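Local coordinates for protein gamma-glutamyl-gamma-aminobutyraldehyde dehydrogenase (Burkholderia cenocepacia, PDB 4LIH) that probably oxidises aldehydes to carboxylic acids with a nicotinamide cofactor, with gamma-glutamyl-gamma-aminobutyraldehyde as its likely substrate, at residues A[349-354]-A[387-392]; A[117-122]-A[303-308]; A[284-289]-A[438-443]; A[426-431]-A[452-457]. All blocks are in the same frame, centred on the assembly; numbering follows the deposited sequence.

Contact 1 (A[349-354]-A[387-392]); sequences GAIVDG and FYVEPT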
loop_
_atom_site.group_PDB
_atom_site.type_symbol
_atom_site.label_atom_id
_atom_site.label_comp_id
_atom_site.label_asym_id
_atom_site.label_seq_id
_atom_site.Cartn_x
_atom_site.Cartn_y
_atom_site.Cartn_z
ATOM N N GLY A 349 1.519 -31.151 29.080
ATOM C CA GLY A 349 2.090 -32.429 28.649
ATOM C C GLY A 349 3.502 -32.633 29.173
ATOM O O GLY A 349 3.808 -32.267 30.272
ATOM N N ALA A 350 4.340 -33.238 28.366
ATOM C CA ALA A 350 5.673 -33.686 28.766
ATOM C C ALA A 350 6.692 -32.685 28.308
ATOM O O ALA A 350 6.524 -32.085 27.239
ATOM C CB ALA A 350 5.974 -35.043 28.147
ATOM N N ILE A 351 7.752 -32.533 29.097
ATOM C CA ILE A 351 8.969 -31.815 28.670
ATOM C C ILE A 351 9.726 -32.656 27.653
ATOM O O ILE A 351 9.721 -33.891 27.717
ATOM C CB ILE A 351 9.849 -31.482 29.885
ATOM C CG1 ILE A 351 9.026 -30.678 30.899
ATOM C CG2 ILE A 351 11.116 -30.749 29.452
ATOM C CD1 ILE A 351 8.523 -29.325 30.359
ATOM N N VAL A 352 10.382 -32.017 26.689
ATOM C CA VAL A 352 10.777 -32.742 25.475
ATOM C C VAL A 352 11.758 -33.906 25.708
ATOM O O VAL A 352 11.634 -34.947 25.061
ATOM C CB VAL A 352 11.309 -31.801 24.397
ATOM C CG1 VAL A 352 12.707 -31.335 24.733
ATOM C CG2 VAL A 352 11.281 -32.496 23.036
ATOM N N ASP A 353 12.696 -33.736 26.639
ATOM C CA ASP A 353 13.628 -34.797 27.042
ATOM C C ASP A 353 14.242 -34.554 28.419
ATOM O O ASP A 353 13.982 -33.546 29.067
ATOM C CB ASP A 353 14.709 -35.064 25.963
ATOM C CG ASP A 353 15.604 -33.853 25.661
ATOM O OD1 ASP A 353 15.778 -32.934 26.480
ATOM O OD2 ASP A 353 16.208 -33.842 24.577
ATOM N N GLY A 354 15.067 -35.493 28.880
ATOM C CA GLY A 354 15.651 -35.391 30.231
ATOM C C GLY A 354 16.559 -34.194 30.365
ATOM O O GLY A 354 16.603 -33.556 31.416
ATOM N N PHE A 387 8.889 -37.177 30.920
ATOM C CA PHE A 387 9.512 -36.008 31.533
ATOM C C PHE A 387 8.465 -34.957 31.852
ATOM O O PHE A 387 7.895 -34.396 30.963
ATOM C CB PHE A 387 10.563 -35.483 30.577
ATOM C CG PHE A 387 11.503 -36.560 30.116
ATOM C CD1 PHE A 387 12.420 -37.075 30.999
ATOM C CD2 PHE A 387 11.404 -37.107 28.858
ATOM C CE1 PHE A 387 13.277 -38.095 30.622
ATOM C CE2 PHE A 387 12.245 -38.108 28.463
ATOM C CZ PHE A 387 13.170 -38.622 29.334
ATOM N N TYR A 388 8.219 -34.739 33.145
ATOM C CA TYR A 388 7.071 -33.951 33.624
ATOM C C TYR A 388 7.469 -33.108 34.845
ATOM O O TYR A 388 8.205 -33.579 35.704
ATOM C CB TYR A 388 5.921 -34.863 34.011
ATOM C CG TYR A 388 5.384 -35.737 32.898
ATOM C CD1 TYR A 388 4.414 -35.276 32.008
ATOM C CD2 TYR A 388 5.848 -37.007 32.736
ATOM C CE1 TYR A 388 3.931 -36.076 30.994
ATOM C CE2 TYR A 388 5.355 -37.835 31.732
ATOM C CZ TYR A 388 4.431 -37.364 30.847
ATOM O OH TYR A 388 3.946 -38.213 29.856
ATOM N N VAL A 389 6.990 -31.870 34.886
ATOM C CA VAL A 389 7.321 -30.917 35.959
ATOM C C VAL A 389 6.077 -30.083 36.177
ATOM O O VAL A 389 5.368 -29.719 35.224
ATOM C CB VAL A 389 8.616 -30.106 35.641
ATOM C CG1 VAL A 389 8.482 -29.299 34.371
ATOM C CG2 VAL A 389 9.033 -29.217 36.803
ATOM N N GLU A 390 5.776 -29.822 37.437
ATOM C CA GLU A 390 4.611 -29.028 37.796
ATOM C C GLU A 390 4.695 -27.581 37.278
ATOM O O GLU A 390 5.787 -27.026 37.163
ATOM C CB GLU A 390 4.429 -28.979 39.307
ATOM C CG GLU A 390 4.122 -30.297 39.981
ATOM C CD GLU A 390 4.288 -30.242 41.492
ATOM O OE1 GLU A 390 5.156 -29.494 41.998
ATOM O OE2 GLU A 390 3.495 -30.924 42.173
ATOM N N PRO A 391 3.529 -26.948 37.026
ATOM C CA PRO A 391 3.573 -25.492 36.773
ATOM C C PRO A 391 4.017 -24.752 38.030
ATOM O O PRO A 391 3.459 -24.971 39.113
ATOM C CB PRO A 391 2.133 -25.159 36.404
ATOM C CG PRO A 391 1.330 -26.178 37.149
ATOM C CD PRO A 391 2.148 -27.438 37.149
ATOM N N THR A 392 5.036 -23.899 37.882
ATOM C CA THR A 392 5.781 -23.367 39.019
ATOM C C THR A 392 5.803 -21.850 38.990
ATOM O O THR A 392 6.073 -21.263 37.950
ATOM C CB THR A 392 7.210 -23.908 38.972
ATOM O OG1 THR A 392 7.176 -25.352 39.077
ATOM C CG2 THR A 392 8.067 -23.354 40.067
HETATM O O HOH W 1 5.365 -31.125 32.396
#
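Phe387 meets the loop 349-354 with both its carbonyl and its ring. Its O accepts a short hydrogen bond from Ile351 N (2.6 Å), the N-H pointing at the oxygen with a moderate bend (145°). The ring lies flat against the peptide joining Asp353 and Gly354: Gly354 N stands 3.5 Å above the ring plane, over its centre, and the alpha carbons of both residues make CH-pi contacts with that face. Glycine suits this place because a beta carbon here would crowd Phe387 CE1. The loop turns here into helix 354-370, and Asp353 serves as N-cap, its OD1 accepting from Gln356 N while OD2 forms a salt bridge with Lys203. Segment 387-392 lies on strand 388-395, part of the mixed sheet of the catalytic domain, so the contact ties the start of that helix to a strand. Tyr388 follows, with CE1 3.7 Å from Ala350 CB and its hydroxyl bonded to Ile51 O. At Val389 the polar link is indirect: a water accepts from Val389 N at 3.1 Å and donates to Gly349 O at 2.9 Å. Val389 CG1, held between its own backbone N and carbonyl carbon (chi1 60°), packs obliquely against Ile351 CG1 at 3.8 Å.

Contact 2 (A[117-122]-A[303-308]); sequences AGKPIG and YNMGEM
Lys119 NZ is gripped from several sides: it donates to Asn304 OD1 (3.0 Å) and to Asn176 O, forms a salt bridge with Asp128, and has a weak link to a water that also meets Tyr303 OH. The ammonium stands above the plane of the Asn304 amide, 40° out of it. Bends at chi3 (62°) and chi4 fold the long chain round the amide oxygen, and CG also lies 3.4 Å from Asn304 OD1. A buried lysine charge is thus supplied with several oxygens. Asn304 uses its other end as well, ND2 donating within the amide plane to Glu307 O at 3.0 Å and also to Asn176 O; this fixes which way the amide is flipped. Met305 adds apolar packing: its chain, bent at chi2 and chi3, lays CE across the lysine near CG, 3.6 Å from Gly118 O, and brings SD tip to tip with Pro120 CD (3.9 Å). Gly118, first past helix 106-117 to leave helical angles, has a positive phi (81°) that favours glycine, and Pro120 is the N-cap residue of helix 121-142. Segment 303-308, probably within the family's cysteine signature, packs against that corner from the loop between helix 290-302 and strand 314-318.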
loop_
_atom_site.group_PDB
_atom_site.type_symbol
_atom_site.label_atom_id
_atom_site.label_comp_id
_atom_site.label_asym_id
_atom_site.label_seq_id
_atom_site.Cartn_x
_atom_site.Cartn_y
_atom_site.Cartn_z
ATOM N N ALA A 117 6.713 -34.912 20.384
ATOM C CA ALA A 117 7.171 -33.725 21.127
ATOM C C ALA A 117 6.518 -33.556 22.498
ATOM O O ALA A 117 6.880 -32.634 23.205
ATOM C CB ALA A 117 6.930 -32.486 20.284
ATOM N N GLY A 118 5.560 -34.432 22.840
ATOM C CA GLY A 118 4.926 -34.477 24.181
ATOM C C GLY A 118 3.833 -33.452 24.398
ATOM O O GLY A 118 3.399 -33.222 25.522
ATOM N N LYS A 119 3.405 -32.829 23.310
ATOM C CA LYS A 119 2.404 -31.777 23.309
ATOM C C LYS A 119 0.968 -32.293 23.428
ATOM O O LYS A 119 0.580 -33.167 22.662
ATOM C CB LYS A 119 2.578 -31.009 22.009
ATOM C CG LYS A 119 3.907 -30.262 21.911
ATOM C CD LYS A 119 4.181 -29.870 20.447
ATOM C CE LYS A 119 3.137 -28.935 19.864
ATOM N NZ LYS A 119 3.391 -27.502 20.180
ATOM N N PRO A 120 0.163 -31.748 24.369
ATOM C CA PRO A 120 -1.185 -32.295 24.531
ATOM C C PRO A 120 -1.943 -32.486 23.184
ATOM O O PRO A 120 -1.897 -31.607 22.305
ATOM C CB PRO A 120 -1.870 -31.243 25.412
ATOM C CG PRO A 120 -0.760 -30.693 26.270
ATOM C CD PRO A 120 0.425 -30.641 25.309
ATOM N N ILE A 121 -2.683 -33.595 23.054
ATOM C CA ILE A 121 -3.477 -33.873 21.887
ATOM C C ILE A 121 -4.629 -32.855 21.720
ATOM O O ILE A 121 -5.016 -32.558 20.597
ATOM C CB ILE A 121 -3.985 -35.366 21.893
ATOM C CG1 ILE A 121 -4.590 -35.779 20.536
ATOM C CG2 ILE A 121 -4.960 -35.614 23.014
ATOM C CD1 ILE A 121 -3.564 -35.967 19.419
ATOM N N GLY A 122 -5.121 -32.295 22.824
ATOM C CA GLY A 122 -6.143 -31.254 22.784
ATOM C C GLY A 122 -5.560 -29.977 22.142
ATOM O O GLY A 122 -6.288 -29.165 21.555
ATOM N N TYR A 303 1.003 -22.945 28.994
ATOM C CA TYR A 303 0.665 -23.477 27.679
ATOM C C TYR A 303 1.908 -24.044 26.942
ATOM O O TYR A 303 2.952 -23.425 26.899
ATOM C CB TYR A 303 -0.028 -22.434 26.772
ATOM C CG TYR A 303 -0.408 -23.084 25.452
ATOM C CD1 TYR A 303 -1.543 -23.854 25.373
ATOM C CD2 TYR A 303 0.366 -22.956 24.317
ATOM C CE1 TYR A 303 -1.910 -24.488 24.211
ATOM C CE2 TYR A 303 -0.004 -23.601 23.133
ATOM C CZ TYR A 303 -1.159 -24.364 23.132
ATOM O OH TYR A 303 -1.629 -25.047 22.073
ATOM N N ASN A 304 1.767 -25.224 26.361
ATOM C CA ASN A 304 2.901 -25.935 25.756
ATOM C C ASN A 304 4.078 -26.114 26.690
ATOM O O ASN A 304 5.233 -26.053 26.309
ATOM C CB ASN A 304 3.355 -25.210 24.492
ATOM C CG ASN A 304 3.925 -26.142 23.482
ATOM O OD1 ASN A 304 3.303 -27.124 23.142
ATOM N ND2 ASN A 304 5.126 -25.853 23.007
ATOM N N MET A 305 3.772 -26.305 27.960
ATOM C CA MET A 305 4.803 -26.514 28.969
ATOM C C MET A 305 5.816 -25.366 29.144
ATOM O O MET A 305 6.950 -25.611 29.523
ATOM C CB MET A 305 5.572 -27.807 28.648
ATOM C CG MET A 305 4.703 -29.066 28.605
ATOM S SD MET A 305 3.542 -29.288 27.196
ATOM C CE MET A 305 4.612 -29.905 25.903
ATOM N N GLY A 306 5.455 -24.137 28.824
ATOM C CA GLY A 306 6.413 -22.993 28.937
ATOM C C GLY A 306 7.456 -22.997 27.843
ATOM O O GLY A 306 8.339 -22.159 27.831
ATOM N N GLU A 307 7.328 -23.950 26.922
ATOM C CA GLU A 307 8.276 -24.146 25.808
ATOM C C GLU A 307 7.744 -23.302 24.669
ATOM O O GLU A 307 7.236 -23.770 23.661
ATOM C CB GLU A 307 8.416 -25.604 25.375
ATOM C CG GLU A 307 8.888 -26.537 26.488
ATOM C CD GLU A 307 8.765 -28.019 26.205
ATOM O OE1 GLU A 307 9.535 -28.783 26.860
ATOM O OE2 GLU A 307 7.938 -28.461 25.366
ATOM N N MET A 308 7.885 -22.024 24.858
ATOM C CA MET A 308 7.287 -21.032 23.971
ATOM C C MET A 308 8.246 -19.864 24.006
ATOM O O MET A 308 8.528 -19.319 25.086
ATOM C CB MET A 308 5.957 -20.555 24.496
ATOM C CG MET A 308 4.780 -21.477 24.291
ATOM S SD MET A 308 3.242 -20.573 24.620
ATOM C CE MET A 308 3.364 -20.297 26.386
HETATM O O HOH W 2 7.883 -30.943 25.099
HETATM O O HOH W 3 0.379 -26.243 20.938
#

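Contact 3 (A[284-289]-A[438-443]); sequences LPDCPD and VWTSNL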
loop_
_atom_site.group_PDB
_atom_site.type_symbol
_atom_site.label_atom_id
_atom_site.label_comp_id
_atom_site.label_asym_id
_atom_site.label_seq_id
_atom_site.Cartn_x
_atom_site.Cartn_y
_atom_site.Cartn_z
ATOM N N LEU A 284 -1.983 -3.955 35.589
ATOM C CA LEU A 284 -2.250 -2.750 36.316
ATOM C C LEU A 284 -3.556 -2.814 37.129
ATOM O O LEU A 284 -4.447 -3.588 36.824
ATOM C CB LEU A 284 -2.295 -1.571 35.363
ATOM C CG LEU A 284 -0.964 -1.281 34.670
ATOM C CD1 LEU A 284 -1.153 -0.409 33.456
ATOM C CD2 LEU A 284 -0.049 -0.615 35.665
ATOM N N PRO A 285 -3.677 -1.955 38.156
ATOM C CA PRO A 285 -4.869 -1.958 39.050
ATOM C C PRO A 285 -6.226 -1.801 38.329
ATOM O O PRO A 285 -7.236 -2.403 38.747
ATOM C CB PRO A 285 -4.611 -0.760 39.948
ATOM C CG PRO A 285 -3.121 -0.629 39.983
ATOM C CD PRO A 285 -2.692 -0.948 38.573
ATOM N N ASP A 286 -6.247 -1.034 37.233
ATOM C CA ASP A 286 -7.481 -0.856 36.482
ATOM C C ASP A 286 -7.686 -1.892 35.359
ATOM O O ASP A 286 -8.483 -1.672 34.449
ATOM C CB ASP A 286 -7.601 0.575 35.972
ATOM C CG ASP A 286 -6.538 0.939 34.945
ATOM O OD1 ASP A 286 -5.789 0.077 34.451
ATOM O OD2 ASP A 286 -6.440 2.121 34.659
ATOM N N CYS A 287 -6.974 -3.015 35.426
ATOM C CA CYS A 287 -7.211 -4.161 34.527
ATOM C C CYS A 287 -8.711 -4.423 34.413
ATOM O O CYS A 287 -9.371 -4.511 35.453
ATOM C CB CYS A 287 -6.507 -5.373 35.121
ATOM S SG CYS A 287 -6.760 -6.945 34.308
ATOM N N PRO A 288 -9.265 -4.521 33.168
ATOM C CA PRO A 288 -10.719 -4.664 33.053
ATOM C C PRO A 288 -11.309 -5.916 33.713
ATOM O O PRO A 288 -12.395 -5.843 34.243
ATOM C CB PRO A 288 -10.993 -4.638 31.526
ATOM C CG PRO A 288 -9.693 -4.866 30.854
ATOM C CD PRO A 288 -8.579 -4.695 31.868
ATOM N N ASP A 289 -10.589 -7.034 33.734
ATOM C CA ASP A 289 -11.142 -8.300 34.234
ATOM C C ASP A 289 -9.994 -9.104 34.822
ATOM O O ASP A 289 -9.240 -9.704 34.090
ATOM C CB ASP A 289 -11.817 -9.041 33.084
ATOM C CG ASP A 289 -12.365 -10.418 33.482
ATOM O OD1 ASP A 289 -12.022 -10.963 34.549
ATOM O OD2 ASP A 289 -13.147 -10.967 32.676
ATOM N N VAL A 438 0.258 -5.539 28.242
ATOM C CA VAL A 438 -0.204 -4.658 29.296
ATOM C C VAL A 438 -1.716 -4.814 29.468
ATOM O O VAL A 438 -2.443 -5.000 28.486
ATOM C CB VAL A 438 0.188 -3.163 29.091
ATOM C CG1 VAL A 438 -0.325 -2.608 27.756
ATOM C CG2 VAL A 438 -0.227 -2.367 30.308
ATOM N N TRP A 439 -2.147 -4.833 30.733
ATOM C CA TRP A 439 -3.579 -4.946 31.063
ATOM C C TRP A 439 -4.050 -3.703 31.776
ATOM O O TRP A 439 -3.618 -3.429 32.908
ATOM C CB TRP A 439 -3.880 -6.163 31.944
ATOM C CG TRP A 439 -3.514 -7.487 31.308
ATOM C CD1 TRP A 439 -2.254 -7.935 31.051
ATOM C CD2 TRP A 439 -4.411 -8.493 30.788
ATOM N NE1 TRP A 439 -2.303 -9.148 30.473
ATOM C CE2 TRP A 439 -3.608 -9.512 30.253
ATOM C CE3 TRP A 439 -5.806 -8.630 30.742
ATOM C CZ2 TRP A 439 -4.145 -10.694 29.717
ATOM C CZ3 TRP A 439 -6.352 -9.776 30.171
ATOM C CH2 TRP A 439 -5.517 -10.793 29.649
ATOM N N THR A 440 -4.983 -2.985 31.141
ATOM C CA THR A 440 -5.504 -1.727 31.641
ATOM C C THR A 440 -6.802 -1.389 30.916
ATOM O O THR A 440 -6.965 -1.683 29.726
ATOM C CB THR A 440 -4.506 -0.557 31.477
ATOM O OG1 THR A 440 -5.062 0.634 32.042
ATOM C CG2 THR A 440 -4.139 -0.295 29.986
ATOM N N SER A 441 -7.724 -0.753 31.652
ATOM C CA SER A 441 -8.967 -0.282 31.079
ATOM C C SER A 441 -8.849 1.122 30.477
ATOM O O SER A 441 -9.776 1.582 29.815
ATOM C CB SER A 441 -10.093 -0.324 32.146
ATOM O OG SER A 441 -9.741 0.507 33.239
ATOM N N ASN A 442 -7.724 1.797 30.706
ATOM C CA ASN A 442 -7.574 3.215 30.404
ATOM C C ASN A 442 -7.046 3.390 28.989
ATOM O O ASN A 442 -6.052 2.797 28.639
ATOM C CB ASN A 442 -6.612 3.874 31.393
ATOM C CG ASN A 442 -6.507 5.372 31.207
ATOM O OD1 ASN A 442 -5.712 5.864 30.414
ATOM N ND2 ASN A 442 -7.326 6.119 31.942
ATOM N N LEU A 443 -7.740 4.196 28.197
ATOM C CA LEU A 443 -7.395 4.430 26.794
ATOM C C LEU A 443 -5.988 4.937 26.618
ATOM O O LEU A 443 -5.188 4.345 25.873
ATOM C CB LEU A 443 -8.387 5.393 26.178
ATOM C CG LEU A 443 -8.039 5.905 24.778
ATOM C CD1 LEU A 443 -8.421 4.824 23.779
ATOM C CD2 LEU A 443 -8.756 7.252 24.526
#
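Leu284 N donates to Trp439 O (3.2 Å), which carries the parallel pairing of strands 280-283 and 435-439 one step further. Leu284 points its CB toward the other segment, and CD1 lies 3.8 Å from Val438 CG2 and near Thr440 CB, a branched apolar tip suited to this buried, apolar spot. A type I turn runs from Leu284 to Cys287. Within it Asp286 does most of the polar work. With CG between its backbone N and carbonyl carbon (chi1 66°), its carboxylate lies alongside Thr440; Thr440 OG1 donates to Asp286 OD1 at 2.6 Å, on the syn side but 30° out of the carboxylate plane. That same OG1 accepts from Asn442 N at 3.2 Å, so one hydroxyl links the aspartate to the ST turn that leads into helix 443-452. Both loops follow neighbouring parallel strands of the catalytic domain's alpha/beta sheet and lead into helices, 290-302 and 443-452. Asp286 O is met in its plane by Ser441 OG at 2.8 Å, on a lone pair, with a weak bond from Ser441 N. At the end of the turn, Cys287 SG touches Trp439 CB (3.8 Å) and approaches the indole obliquely; the Trp439 NE1 bonds to Asn281. Pro288 CD rests 3.9 Å from Thr440 C, just ahead of Asp289, the N-cap of helix 290-302. Ser441 and Asn442 also pack on Asn442 and Ser441 of the second subunit.

Contact 4 (A[426-431]-A[452-457]); sequences IANDTE and RLRAGT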
loop_
_atom_site.group_PDB
_atom_site.type_symbol
_atom_site.label_atom_id
_atom_site.label_comp_id
_atom_site.label_asym_id
_atom_site.label_seq_id
_atom_site.Cartn_x
_atom_site.Cartn_y
_atom_site.Cartn_z
ATOM N N ILE A 426 11.311 -1.913 33.904
ATOM C CA ILE A 426 11.616 -3.339 34.141
ATOM C C ILE A 426 11.338 -4.181 32.869
ATOM O O ILE A 426 12.153 -5.010 32.464
ATOM C CB ILE A 426 10.806 -3.877 35.355
ATOM C CG1 ILE A 426 11.263 -3.180 36.659
ATOM C CG2 ILE A 426 10.945 -5.395 35.468
ATOM C CD1 ILE A 426 10.326 -3.452 37.827
ATOM N N ALA A 427 10.195 -3.923 32.232
ATOM C CA ALA A 427 9.796 -4.659 31.040
ATOM C C ALA A 427 10.897 -4.550 29.995
ATOM O O ALA A 427 11.329 -5.571 29.472
ATOM C CB ALA A 427 8.496 -4.128 30.490
ATOM N N ASN A 428 11.401 -3.340 29.765
ATOM C CA ASN A 428 12.357 -3.140 28.674
ATOM C C ASN A 428 13.798 -3.465 29.066
ATOM O O ASN A 428 14.679 -3.388 28.225
ATOM C CB ASN A 428 12.313 -1.701 28.178
ATOM C CG ASN A 428 11.071 -1.396 27.367
ATOM O OD1 ASN A 428 10.515 -2.267 26.707
ATOM N ND2 ASN A 428 10.666 -0.126 27.372
ATOM N N ASP A 429 14.045 -3.752 30.341
ATOM C CA ASP A 429 15.421 -3.965 30.842
ATOM C C ASP A 429 15.799 -5.414 30.593
ATOM O O ASP A 429 15.821 -6.243 31.515
ATOM C CB ASP A 429 15.534 -3.658 32.321
ATOM C CG ASP A 429 16.987 -3.673 32.847
ATOM O OD1 ASP A 429 17.979 -3.648 32.064
ATOM O OD2 ASP A 429 17.107 -3.676 34.087
ATOM N N THR A 430 16.091 -5.702 29.342
ATOM C CA THR A 430 16.395 -7.041 28.905
ATOM C C THR A 430 17.036 -6.955 27.517
ATOM O O THR A 430 16.753 -6.017 26.766
ATOM C CB THR A 430 15.130 -7.935 28.892
ATOM O OG1 THR A 430 15.474 -9.227 28.430
ATOM C CG2 THR A 430 14.045 -7.374 28.019
ATOM N N GLU A 431 17.865 -7.936 27.163
ATOM C CA GLU A 431 18.389 -8.032 25.804
ATOM C C GLU A 431 17.387 -8.670 24.846
ATOM O O GLU A 431 17.607 -8.651 23.656
ATOM C CB GLU A 431 19.740 -8.781 25.761
ATOM C CG GLU A 431 20.922 -7.898 26.147
ATOM C CD GLU A 431 20.909 -6.512 25.476
ATOM O OE1 GLU A 431 21.147 -6.395 24.206
ATOM O OE2 GLU A 431 20.614 -5.516 26.220
ATOM N N ARG A 452 5.557 2.182 24.144
ATOM C CA ARG A 452 6.824 2.218 24.824
ATOM C C ARG A 452 7.500 0.859 25.019
ATOM O O ARG A 452 8.687 0.844 25.269
ATOM C CB ARG A 452 6.659 2.907 26.181
ATOM C CG ARG A 452 6.431 4.368 26.010
ATOM C CD ARG A 452 5.851 4.990 27.243
ATOM N NE ARG A 452 6.719 4.969 28.413
ATOM C CZ ARG A 452 6.243 5.147 29.652
ATOM N NH1 ARG A 452 4.943 5.330 29.858
ATOM N NH2 ARG A 452 7.036 5.104 30.674
ATOM N N LEU A 453 6.762 -0.243 24.947
ATOM C CA LEU A 453 7.329 -1.589 25.123
ATOM C C LEU A 453 8.117 -2.010 23.855
ATOM O O LEU A 453 7.581 -2.018 22.747
ATOM C CB LEU A 453 6.211 -2.614 25.452
ATOM C CG LEU A 453 5.498 -2.267 26.785
ATOM C CD1 LEU A 453 4.209 -3.049 27.032
ATOM C CD2 LEU A 453 6.424 -2.439 27.982
ATOM N N ARG A 454 9.393 -2.348 24.044
ATOM C CA ARG A 454 10.292 -2.581 22.937
ATOM C C ARG A 454 10.232 -4.051 22.548
ATOM O O ARG A 454 11.109 -4.831 22.913
ATOM C CB ARG A 454 11.724 -2.182 23.333
ATOM C CG ARG A 454 11.925 -0.700 23.597
ATOM C CD ARG A 454 11.648 0.162 22.387
ATOM N NE ARG A 454 12.679 -0.015 21.338
ATOM C CZ ARG A 454 12.771 0.744 20.236
ATOM N NH1 ARG A 454 11.921 1.740 20.013
ATOM N NH2 ARG A 454 13.744 0.523 19.355
ATOM N N ALA A 455 9.170 -4.419 21.818
ATOM C CA ALA A 455 8.936 -5.802 21.459
ATOM C C ALA A 455 8.164 -5.884 20.161
ATOM O O ALA A 455 7.349 -4.988 19.835
ATOM C CB ALA A 455 8.205 -6.546 22.594
ATOM N N GLY A 456 8.353 -6.983 19.455
ATOM C CA GLY A 456 7.740 -7.167 18.114
ATOM C C GLY A 456 6.240 -7.329 18.147
ATOM O O GLY A 456 5.543 -6.917 17.203
ATOM N N THR A 457 5.731 -7.975 19.211
ATOM C CA THR A 457 4.281 -8.098 19.450
ATOM C C THR A 457 3.903 -7.561 20.819
ATOM O O THR A 457 4.495 -7.950 21.827
ATOM C CB THR A 457 3.798 -9.565 19.330
ATOM O OG1 THR A 457 4.183 -10.136 18.080
ATOM C CG2 THR A 457 2.269 -9.729 19.476
#
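Asn428 and Arg454 mark the closest approach of the two backbones, their CA atoms 6.1 Å apart. Asn428 lies on helix 420-428, ahead of an inverse gamma turn centred on Asp429; the chain leaves helical angles at Leu453, after helix 443-452, and makes another such turn centred on Arg454. Across this gap the Asn428 side chain does the bonding. Its OD1 accepts from Arg454 N at 2.9 Å in a nearly straight bond (169°), and its ND2 donates to Arg452 O at 3.0 Å (163°), close to the plane of the amide. Asparagine fits because one flat group offers both an acceptor and a donor, much as a peptide would, and so pairs with the two backbone atoms that flank Leu453. The helices belong to the alternating strand and helix pattern of the catalytic domain: strand 435-439, helix 443-452 and strand 457-460 form a beta-alpha-beta unit with neighbouring parallel strands. Ala427 CB meets Leu453 CD2 at 3.7 Å, and both residues touch Ile282 on strand 280-283; the small alanine lets the leucine tip in close. Arg454 starts towards the asparagine, with CB 3.6 Å from Asn428 OD1, then its chain bends at chi2 and chi3 and leads away, the guanidinium nearly perpendicular to the amide. Its NH2 bonds to Pro165 O of the fourth subunit, and Leu453 O accepts from Lys497 NZ of that same subunit. Arg452 pairs instead with Asp421 of its own chain.

How the contacts relate
Contacts 1 and 2 form one continuous region, their centres 9 Å apart: Ala350 N probably bonds to Gly118 O, and Met305 packs on the backbone of 349-354. Contacts 3 and 4 lie 19 Å apart, centre to centre, at the two ends of helix 443-452, while about 33 Å separates contact 1 from contact 3. Contacts 1 and 3 both reach the same mixed sheet. Along the chain contact 2 closes before contact 1 opens, and contact 3 crosses both contact 2 and contact 4. The first pair joins parts within one subunit; the second also touches others: Thr457 of contact 4 pairs in parallel with a strand of the fourth subunit, so the sheet runs on across that interface.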